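Local coordinates for protein HI1317 (Haemophilus influenzae, PDB 1JOV) that probably interconverts the alpha and beta anomers of D-glucose 6-phosphate, as a member of the glucose-6-phosphate 1-epimerase family, at residues N19-L24 / S36-Q41; R92-Q97 / F112-D117; N119-K124 / T138-E143. All blocks are in the same frame, centred on the assembly; numbering follows the deposited sequence.

Contact 1. Residues N19-L24 / S36-Q41; sequences NDIPVL and SLQGAQ
Ile-21 reaches over to Ser-36 and Gln-38 with two different branches. Its CG2, anti to the backbone N, lies 3.4 Å from Ser-36 OG, while CD1 at the end of the other branch meets the amide group of Gln-38, 3.8 Å from OE1. The two side chains cross obliquely, the isoleucine methyl meeting the amide near OE1 and NE2; OE1 also accepts a bond from the backbone N of Gly-66. Ser-36 OG, itself anti to its backbone N (chi1 156°), donates to Gln-38 O at 2.8 Å, in the carbonyl plane on a lone pair, linking Ser-36 to the second residue of the turn. Leu-37 sets its two methyls against the other strand: CD1 sits 4.3 Å from Pro-22 CB, and CD2 meets Leu-24 CD1 at 4.2 Å. Leu-37 N gives a nearly straight bond (171°) to Pro-22 O, 2.9 Å away. Val-23 pairs with Ser-36 as an antiparallel non-hydrogen-bonded pair, CG2 of the valine resting against Ser-36 CA at 4.0 Å. Here strand 31-36 ends beside strand 21-28, and a type II turn from Leu-37 to Ala-40 leads on to strand 41-47, as in an antiparallel meander of consecutive hairpins.

Contact 2. Residues R92-Q97 / F112-D117; sequences RIRLWQ and FELFSD. With SO4 (sulfate ion), chain B.
Trp-96 and Leu-114 make the main apolar contact. Leu-114 CB stands over the centre of the indole six-membered ring, 3.6 Å from its centroid and 7° off the normal, a CH-pi contact. Phe-112 C lies at the ring's edge, and Phe-112 CB is 3.9 Å from Trp-96 CE3. Leu-114 CG lies anti to the backbone N (chi1 176°), and the methyls beyond it reach the guanidinium of Arg-94, CD2 lying over one face, displaced toward the rim.

Among the polar contacts, Gln-97 and Glu-113 form an antiparallel hydrogen-bonded pair: Gln-97 N to Glu-113 O and Glu-113 N to Gln-97 O, both 2.9 Å. Arg-94 NH2 donates to Phe-115 O at 3.1 Å; the oxygen lies in the guanidinium plane, but the donor stands above the carbonyl plane and the bond is bent (135°). Arg-94 NH1 has a salt bridge to Glu-122.

Two waters add bridges. One links Arg-94 NE to Phe-115 O; the other joins Leu-95 O, Gln-97 NE2 and Phe-115 N. Gln-97 NE2 also lies at the edge of the Phe-115 ring, 3.3 Å from CD2.

At the far end Arg-92 holds a sulfate, NH1 to O1 at 2.9 Å and NH2 to O4 at 3.0 Å; Arg-70 shares the ion, probably a crystallisation component.

The 92-97 segment leads into the outermost strand 97-104 alongside strand 107-115, whose other neighbour is strand 121-129.

Contact 3. Residues N119-K124 / T138-E143; sequences NIIEAK and THYGEE
Tyr-140 touches Ile-121, Glu-122, Ala-123 and Lys-124. Its CB starts 3.5 Å from Glu-122 O, the same oxygen that accepts a 2.8 Å bond from Tyr-140 N, the donor standing above the carbonyl plane. CG is anti to the carbonyl carbon (chi1 -68°), beside the tyrosine's own backbone N. CD2 meets Ile-121 CG1 at 3.8 Å, with Ala-123 CA a little farther off. CE2 comes next to Lys-124 CB, which lies at the ring's edge near its plane, 3.9 Å away. At the tip, in the modelled conformer of the lysine, a bend at chi3 (61°) puts Lys-124 CE 3.5 Å from Tyr-140 OH. Phe-258 meets the same ring edge-to-face.

Strands 121-129 and 133-139 form a beta hairpin, and this is its open end. Lys-124 and Thr-138 are an antiparallel hydrogen-bonded pair, with Lys-124 N to Thr-138 O at 2.9 Å and Thr-138 N to Lys-124 O at 3.0 Å. Ala-123 and His-139 follow as a non-hydrogen-bonded pair, Ala-123 CA approaching Thr-138 O. On the other side of strand 121-129, Glu-122 and Ala-123 both face Leu-114, a classic beta bulge.

Past Glu-122 and Tyr-140 the backbones diverge, and a water donates to both Ile-121 O and Tyr-140 O. The imidazole of His-139 is turned to Tyr-77, whose OH is bonded to ND1.

Contact 1 is the buried one, whereas contacts 2 and 3 are partly buried and each includes ordered water between its segments. Contacts 2 and 3 belong to one antiparallel sheet and meet where strand 107-115 borders strand 121-129, Leu-114 backbone atoms probably bonding to Glu-122 and Ala-123. Contact 1 belongs to a separate five-stranded sheet, yet touches contact 2: Leu-37 O with Trp-96 N and Gly-39 N with Arg-94 O are probable hydrogen bonds, connecting the turn after strand 31-36 to residues 92-97. Contacts 1 and 3 do not touch, their nearest atoms about 7 Å apart. Aliphatic packing dominates contact 1, indole and guanidinium faces contact 2, and hairpin backbone bonds with one tyrosine contact 3.

Contact 1. Residues N19-L24 / S36-Q41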
loop_
_atom_site.group_PDB
_atom_site.type_symbol
_atom_site.label_atom_id
_atom_site.label_comp_id
_atom_site.label_asym_id
_atom_site.label_seq_id
_atom_site.Cartn_x
_atom_site.Cartn_y
_atom_site.Cartn_z
ATOM N N ASN A 19 -11.806 -15.991 4.599
ATOM C CA ASN A 19 -11.679 -17.075 3.625
ATOM C C ASN A 19 -10.417 -17.879 3.956
ATOM O O ASN A 19 -10.297 -18.484 5.052
ATOM C CB ASN A 19 -11.734 -16.637 2.168
ATOM C CG ASN A 19 -13.112 -16.165 1.765
ATOM O OD1 ASN A 19 -14.095 -16.476 2.455
ATOM N ND2 ASN A 19 -13.201 -15.351 0.695
ATOM N N ASP A 20 -9.460 -17.853 3.070
ATOM C CA ASP A 20 -8.175 -18.583 3.250
ATOM C C ASP A 20 -7.089 -17.865 4.068
ATOM O O ASP A 20 -6.146 -18.498 4.539
ATOM C CB ASP A 20 -7.544 -18.820 1.874
ATOM C CG ASP A 20 -8.214 -19.942 1.108
ATOM O OD1 ASP A 20 -9.041 -20.660 1.703
ATOM O OD2 ASP A 20 -7.907 -20.107 -0.082
ATOM N N ILE A 21 -7.164 -16.547 4.225
ATOM C CA ILE A 21 -6.077 -15.753 4.746
ATOM C C ILE A 21 -6.288 -15.120 6.145
ATOM O O ILE A 21 -7.335 -14.523 6.402
ATOM C CB ILE A 21 -5.871 -14.608 3.748
ATOM C CG1 ILE A 21 -5.249 -15.062 2.419
ATOM C CG2 ILE A 21 -5.017 -13.514 4.394
ATOM C CD1 ILE A 21 -5.401 -14.057 1.306
ATOM N N PRO A 22 -5.304 -15.238 7.049
ATOM C CA PRO A 22 -5.427 -14.656 8.405
ATOM C C PRO A 22 -5.177 -13.152 8.342
ATOM O O PRO A 22 -4.224 -12.741 7.614
ATOM C CB PRO A 22 -4.359 -15.395 9.198
ATOM C CG PRO A 22 -3.548 -16.100 8.185
ATOM C CD PRO A 22 -4.036 -15.943 6.848
ATOM N N VAL A 23 -5.998 -12.394 9.015
ATOM C CA VAL A 23 -5.971 -10.948 9.016
ATOM C C VAL A 23 -6.039 -10.417 10.432
ATOM O O VAL A 23 -6.944 -10.732 11.208
ATOM C CB VAL A 23 -7.144 -10.361 8.161
ATOM C CG1 VAL A 23 -7.134 -8.827 8.196
ATOM C CG2 VAL A 23 -7.055 -10.885 6.744
ATOM N N LEU A 24 -5.104 -9.548 10.813
ATOM C CA LEU A 24 -5.237 -8.925 12.082
ATOM C C LEU A 24 -6.226 -7.810 12.014
ATOM O O LEU A 24 -6.172 -6.971 11.074
ATOM C CB LEU A 24 -3.905 -8.308 12.520
ATOM C CG LEU A 24 -2.875 -9.228 12.945
ATOM C CD1 LEU A 24 -1.503 -8.520 13.041
ATOM C CD2 LEU A 24 -3.274 -9.728 14.325
ATOM N N SER A 36 -3.441 -8.096 6.452
ATOM C CA SER A 36 -3.389 -9.481 6.071
ATOM C C SER A 36 -1.966 -10.017 6.408
ATOM O O SER A 36 -0.926 -9.430 6.030
ATOM C CB SER A 36 -3.545 -9.573 4.548
ATOM O OG SER A 36 -2.976 -10.766 4.057
ATOM N N LEU A 37 -1.864 -11.184 7.010
ATOM C CA LEU A 37 -0.502 -11.747 7.239
ATOM C C LEU A 37 0.147 -12.217 5.903
ATOM O O LEU A 37 1.372 -12.300 5.786
ATOM C CB LEU A 37 -0.571 -12.891 8.246
ATOM C CG LEU A 37 -0.991 -12.561 9.681
ATOM C CD1 LEU A 37 -0.643 -13.725 10.609
ATOM C CD2 LEU A 37 -0.331 -11.271 10.162
ATOM N N GLN A 38 -0.712 -12.464 4.907
ATOM C CA GLN A 38 -0.188 -12.782 3.606
ATOM C C GLN A 38 0.322 -11.412 3.080
ATOM O O GLN A 38 -0.463 -10.479 2.907
ATOM C CB GLN A 38 -1.178 -13.357 2.615
ATOM C CG GLN A 38 -0.598 -13.457 1.213
ATOM C CD GLN A 38 -1.578 -14.034 0.232
ATOM O OE1 GLN A 38 -1.940 -15.204 0.340
ATOM N NE2 GLN A 38 -2.140 -13.415 -0.793
ATOM N N GLY A 39 1.589 -11.321 2.812
ATOM C CA GLY A 39 2.191 -10.093 2.239
ATOM C C GLY A 39 2.319 -8.952 3.293
ATOM O O GLY A 39 2.566 -7.791 2.866
ATOM N N ALA A 40 2.150 -9.254 4.574
ATOM C CA ALA A 40 2.142 -8.200 5.622
ATOM C C ALA A 40 1.403 -7.006 5.043
ATOM O O ALA A 40 1.938 -5.856 5.043
ATOM C CB ALA A 40 3.617 -7.831 5.958
ATOM N N GLN A 41 0.184 -7.209 4.543
ATOM C CA GLN A 41 -0.458 -6.218 3.733
ATOM C C GLN A 41 -1.541 -5.414 4.433
ATOM O O GLN A 41 -2.594 -5.950 4.801
ATOM C CB GLN A 41 -1.012 -6.859 2.460
ATOM C CG GLN A 41 -1.464 -5.925 1.429
ATOM C CD GLN A 41 -1.661 -6.661 0.105
ATOM O OE1 GLN A 41 -0.966 -7.616 -0.225
ATOM N NE2 GLN A 41 -2.607 -6.094 -0.701
#

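Contact 2. Residues R92-Q97 / F112-D117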
loop_
_atom_site.group_PDB
_atom_site.type_symbol
_atom_site.label_atom_id
_atom_site.label_comp_id
_atom_site.label_asym_id
_atom_site.label_seq_id
_atom_site.Cartn_x
_atom_site.Cartn_y
_atom_site.Cartn_z
ATOM N N ARG A 92 4.317 -10.407 -1.703
ATOM C CA ARG A 92 2.926 -10.124 -1.449
ATOM C C ARG A 92 2.043 -11.416 -1.498
ATOM O O ARG A 92 0.849 -11.349 -1.198
ATOM C CB ARG A 92 2.444 -9.129 -2.494
ATOM C CG ARG A 92 2.385 -9.685 -3.952
ATOM C CD ARG A 92 1.873 -8.620 -4.862
ATOM N NE ARG A 92 1.862 -9.117 -6.261
ATOM C CZ ARG A 92 1.090 -8.659 -7.249
ATOM N NH1 ARG A 92 0.256 -7.673 -7.073
ATOM N NH2 ARG A 92 1.245 -9.205 -8.492
ATOM N N ILE A 93 2.690 -12.494 -1.906
ATOM C CA ILE A 93 2.077 -13.829 -1.942
ATOM C C ILE A 93 2.572 -14.867 -0.957
ATOM O O ILE A 93 2.251 -16.058 -1.096
ATOM C CB ILE A 93 2.136 -14.377 -3.365
ATOM C CG1 ILE A 93 3.531 -14.442 -3.887
ATOM C CG2 ILE A 93 1.206 -13.555 -4.147
ATOM C CD1 ILE A 93 3.688 -15.343 -5.270
ATOM N N ARG A 94 3.379 -14.444 0.023
ATOM C CA ARG A 94 3.990 -15.285 1.028
ATOM C C ARG A 94 3.501 -14.817 2.447
ATOM O O ARG A 94 3.095 -13.698 2.579
ATOM C CB ARG A 94 5.497 -15.185 1.005
ATOM C CG ARG A 94 6.112 -15.776 -0.283
ATOM C CD ARG A 94 7.603 -15.326 -0.646
ATOM N NE ARG A 94 8.539 -15.588 0.431
ATOM C CZ ARG A 94 9.754 -15.063 0.514
ATOM N NH1 ARG A 94 10.192 -14.213 -0.430
ATOM N NH2 ARG A 94 10.539 -15.384 1.568
ATOM N N LEU A 95 3.338 -15.749 3.355
ATOM C CA LEU A 95 2.857 -15.446 4.689
ATOM C C LEU A 95 4.040 -14.832 5.446
ATOM O O LEU A 95 5.134 -15.398 5.494
ATOM C CB LEU A 95 2.533 -16.743 5.509
ATOM C CG LEU A 95 1.146 -17.143 5.111
ATOM C CD1 LEU A 95 0.887 -18.623 5.527
ATOM C CD2 LEU A 95 0.218 -16.231 5.799
ATOM N N TRP A 96 3.754 -13.715 6.070
ATOM C CA TRP A 96 4.682 -13.115 7.054
ATOM C C TRP A 96 4.230 -13.454 8.496
ATOM O O TRP A 96 3.037 -13.792 8.710
ATOM C CB TRP A 96 4.682 -11.617 6.854
ATOM C CG TRP A 96 5.161 -11.136 5.506
ATOM C CD1 TRP A 96 4.747 -11.510 4.196
ATOM C CD2 TRP A 96 6.088 -10.039 5.318
ATOM N NE1 TRP A 96 5.436 -10.758 3.283
ATOM C CE2 TRP A 96 6.264 -9.859 3.957
ATOM C CE3 TRP A 96 6.839 -9.268 6.203
ATOM C CZ2 TRP A 96 7.042 -8.842 3.417
ATOM C CZ3 TRP A 96 7.688 -8.246 5.697
ATOM C CH2 TRP A 96 7.830 -8.081 4.285
ATOM N N GLN A 97 5.104 -13.217 9.464
ATOM C CA GLN A 97 4.754 -13.421 10.853
ATOM C C GLN A 97 4.683 -12.079 11.583
ATOM O O GLN A 97 5.418 -11.168 11.294
ATOM C CB GLN A 97 5.804 -14.284 11.531
ATOM C CG GLN A 97 5.704 -15.791 11.139
ATOM C CD GLN A 97 6.109 -16.025 9.708
ATOM O OE1 GLN A 97 5.380 -16.733 8.921
ATOM N NE2 GLN A 97 7.243 -15.469 9.307
ATOM N N PHE A 112 6.162 -6.943 11.320
ATOM C CA PHE A 112 6.003 -8.189 10.579
ATOM C C PHE A 112 7.333 -8.590 10.031
ATOM O O PHE A 112 8.141 -7.739 9.679
ATOM C CB PHE A 112 4.996 -7.960 9.439
ATOM C CG PHE A 112 3.652 -7.562 9.977
ATOM C CD1 PHE A 112 2.761 -8.532 10.365
ATOM C CD2 PHE A 112 3.304 -6.212 10.120
ATOM C CE1 PHE A 112 1.530 -8.186 10.847
ATOM C CE2 PHE A 112 2.053 -5.867 10.614
ATOM C CZ PHE A 112 1.173 -6.851 10.975
ATOM N N GLU A 113 7.610 -9.893 9.927
ATOM C CA GLU A 113 8.873 -10.305 9.299
ATOM C C GLU A 113 8.599 -11.411 8.230
ATOM O O GLU A 113 7.619 -12.166 8.381
ATOM C CB GLU A 113 9.833 -10.864 10.339
ATOM C CG GLU A 113 10.304 -9.717 11.302
ATOM C CD GLU A 113 11.026 -10.248 12.506
ATOM O OE1 GLU A 113 10.530 -11.257 13.060
ATOM O OE2 GLU A 113 12.089 -9.718 12.839
ATOM N N LEU A 114 9.454 -11.413 7.211
ATOM C CA LEU A 114 9.388 -12.397 6.121
ATOM C C LEU A 114 10.687 -13.198 6.179
ATOM O O LEU A 114 11.812 -12.608 6.310
ATOM C CB LEU A 114 9.335 -11.701 4.751
ATOM C CG LEU A 114 9.367 -12.663 3.531
ATOM C CD1 LEU A 114 8.147 -13.540 3.686
ATOM C CD2 LEU A 114 9.384 -11.770 2.276
ATOM N N PHE A 115 10.570 -14.519 6.170
ATOM C CA PHE A 115 11.738 -15.412 6.264
ATOM C C PHE A 115 11.896 -16.285 5.050
ATOM O O PHE A 115 10.917 -16.670 4.389
ATOM C CB PHE A 115 11.637 -16.298 7.500
ATOM C CG PHE A 115 11.710 -15.566 8.800
ATOM C CD1 PHE A 115 12.956 -15.239 9.396
ATOM C CD2 PHE A 115 10.539 -15.222 9.437
ATOM C CE1 PHE A 115 12.986 -14.504 10.555
ATOM C CE2 PHE A 115 10.565 -14.521 10.587
ATOM C CZ PHE A 115 11.777 -14.128 11.152
ATOM N N SER A 116 13.141 -16.606 4.742
ATOM C CA SER A 116 13.534 -17.427 3.653
ATOM C C SER A 116 13.267 -18.829 4.030
ATOM O O SER A 116 13.020 -19.161 5.194
ATOM C CB SER A 116 15.041 -17.331 3.384
ATOM O OG SER A 116 15.781 -17.988 4.396
ATOM N N ASP A 117 13.304 -19.658 3.014
ATOM C CA ASP A 117 13.079 -21.054 3.267
ATOM C C ASP A 117 14.209 -21.691 4.077
ATOM O O ASP A 117 14.028 -22.810 4.494
ATOM C CB ASP A 117 12.896 -21.807 1.944
ATOM C CG ASP A 117 14.159 -21.829 1.112
ATOM O OD1 ASP A 117 15.029 -20.960 1.389
ATOM O OD2 ASP A 117 14.356 -22.671 0.181
HETATM S S SO4 B . -1.191 -7.343 -10.597
HETATM O O1 SO4 B . -1.480 -6.872 -9.256
HETATM O O2 SO4 B . -0.131 -6.509 -11.078
HETATM O O3 SO4 B . -2.369 -7.255 -11.489
HETATM O O4 SO4 B . -0.862 -8.742 -10.551
HETATM O O HOH W 1 8.604 -17.460 3.093
HETATM O O HOH W 2 7.850 -15.484 6.657
#

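Contact 3. Residues N119-K124 / T138-E143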
loop_
_atom_site.group_PDB
_atom_site.type_symbol
_atom_site.label_atom_id
_atom_site.label_comp_id
_atom_site.label_asym_id
_atom_site.label_seq_id
_atom_site.Cartn_x
_atom_site.Cartn_y
_atom_site.Cartn_z
ATOM N N ASN A 119 15.188 -20.225 6.853
ATOM C CA ASN A 119 14.902 -19.710 8.201
ATOM C C ASN A 119 15.723 -18.511 8.588
ATOM O O ASN A 119 15.984 -18.325 9.790
ATOM C CB ASN A 119 15.033 -20.876 9.225
ATOM C CG ASN A 119 14.009 -21.990 8.941
ATOM O OD1 ASN A 119 12.804 -21.786 9.063
ATOM N ND2 ASN A 119 14.490 -23.142 8.452
ATOM N N ILE A 120 16.145 -17.725 7.583
ATOM C CA ILE A 120 16.924 -16.494 7.835
ATOM C C ILE A 120 16.010 -15.317 7.429
ATOM O O ILE A 120 15.350 -15.378 6.387
ATOM C CB ILE A 120 18.181 -16.455 6.960
ATOM C CG1 ILE A 120 19.062 -17.625 7.436
ATOM C CG2 ILE A 120 18.881 -15.094 7.176
ATOM C CD1 ILE A 120 20.285 -17.876 6.524
ATOM N N ILE A 121 16.002 -14.240 8.236
ATOM C CA ILE A 121 15.219 -13.044 7.959
ATOM C C ILE A 121 15.450 -12.603 6.496
ATOM O O ILE A 121 16.591 -12.650 6.027
ATOM C CB ILE A 121 15.560 -11.872 8.927
ATOM C CG1 ILE A 121 14.666 -10.675 8.619
ATOM C CG2 ILE A 121 17.027 -11.473 8.837
ATOM C CD1 ILE A 121 13.223 -10.873 9.032
ATOM N N GLU A 122 14.372 -12.191 5.768
ATOM C CA GLU A 122 14.522 -11.649 4.440
ATOM C C GLU A 122 14.087 -10.156 4.386
ATOM O O GLU A 122 14.674 -9.359 3.683
ATOM C CB GLU A 122 13.726 -12.494 3.414
ATOM C CG GLU A 122 13.882 -11.966 2.014
ATOM C CD GLU A 122 13.165 -12.977 1.073
ATOM O OE1 GLU A 122 13.228 -14.239 1.354
ATOM O OE2 GLU A 122 12.511 -12.546 0.110
ATOM N N ALA A 123 13.042 -9.797 5.160
ATOM C CA ALA A 123 12.500 -8.420 5.099
ATOM C C ALA A 123 11.663 -8.195 6.348
ATOM O O ALA A 123 11.230 -9.128 7.065
ATOM C CB ALA A 123 11.657 -8.182 3.798
ATOM N N LYS A 124 11.419 -6.934 6.596
ATOM C CA LYS A 124 10.622 -6.543 7.744
ATOM C C LYS A 124 9.576 -5.492 7.325
ATOM O O LYS A 124 9.832 -4.741 6.390
ATOM C CB LYS A 124 11.541 -6.014 8.843
ATOM C CG LYS A 124 10.860 -5.654 10.163
ATOM C CD LYS A 124 11.874 -5.475 11.270
ATOM C CE LYS A 124 12.853 -4.343 10.978
ATOM N NZ LYS A 124 13.692 -4.011 12.159
ATOM N N THR A 138 11.805 -2.802 5.115
ATOM C CA THR A 138 13.266 -2.910 5.101
ATOM C C THR A 138 13.612 -4.220 4.496
ATOM O O THR A 138 13.070 -5.297 4.857
ATOM C CB THR A 138 13.851 -2.900 6.547
ATOM O OG1 THR A 138 13.337 -1.715 7.221
ATOM C CG2 THR A 138 15.430 -2.798 6.466
ATOM N N HIS A 139 14.662 -4.155 3.706
ATOM C CA HIS A 139 15.225 -5.264 2.972
ATOM C C HIS A 139 16.459 -5.864 3.659
ATOM O O HIS A 139 17.373 -5.119 3.935
ATOM C CB HIS A 139 15.684 -4.611 1.646
ATOM C CG HIS A 139 16.617 -5.403 0.814
ATOM N ND1 HIS A 139 16.425 -6.721 0.460
ATOM C CD2 HIS A 139 17.766 -5.014 0.197
ATOM C CE1 HIS A 139 17.406 -7.090 -0.356
ATOM N NE2 HIS A 139 18.258 -6.097 -0.475
ATOM N N TYR A 140 16.462 -7.174 3.881
ATOM C CA TYR A 140 17.610 -7.838 4.438
ATOM C C TYR A 140 18.120 -8.911 3.503
ATOM O O TYR A 140 18.764 -9.887 3.923
ATOM C CB TYR A 140 17.260 -8.447 5.795
ATOM C CG TYR A 140 17.002 -7.349 6.834
ATOM C CD1 TYR A 140 17.997 -6.487 7.251
ATOM C CD2 TYR A 140 15.747 -7.223 7.381
ATOM C CE1 TYR A 140 17.689 -5.496 8.198
ATOM C CE2 TYR A 140 15.436 -6.267 8.304
ATOM C CZ TYR A 140 16.393 -5.389 8.714
ATOM O OH TYR A 140 16.102 -4.412 9.635
ATOM N N GLY A 141 17.804 -8.723 2.218
ATOM C CA GLY A 141 18.070 -9.639 1.147
ATOM C C GLY A 141 19.504 -9.921 0.783
ATOM O O GLY A 141 20.449 -9.391 1.360
ATOM N N GLU A 142 19.628 -10.764 -0.234
ATOM C CA GLU A 142 20.934 -11.209 -0.697
ATOM C C GLU A 142 21.497 -10.337 -1.750
ATOM O O GLU A 142 22.712 -10.231 -1.902
ATOM C CB GLU A 142 20.881 -12.652 -1.202
ATOM C CG GLU A 142 20.445 -13.631 -0.102
ATOM C CD GLU A 142 20.297 -15.069 -0.573
ATOM O OE1 GLU A 142 20.570 -15.359 -1.764
ATOM O OE2 GLU A 142 19.910 -15.915 0.263
ATOM N N GLU A 143 20.653 -9.704 -2.496
ATOM C CA GLU A 143 21.151 -8.808 -3.505
ATOM C C GLU A 143 20.382 -7.518 -3.505
ATOM O O GLU A 143 19.342 -7.368 -2.879
ATOM C CB GLU A 143 21.093 -9.466 -4.879
ATOM C CG GLU A 143 22.253 -10.404 -5.198
ATOM C CD GLU A 143 22.141 -10.954 -6.608
ATOM O OE1 GLU A 143 21.148 -11.651 -6.894
ATOM O OE2 GLU A 143 23.057 -10.676 -7.429
HETATM O O HOH W 3 19.428 -11.463 6.279
#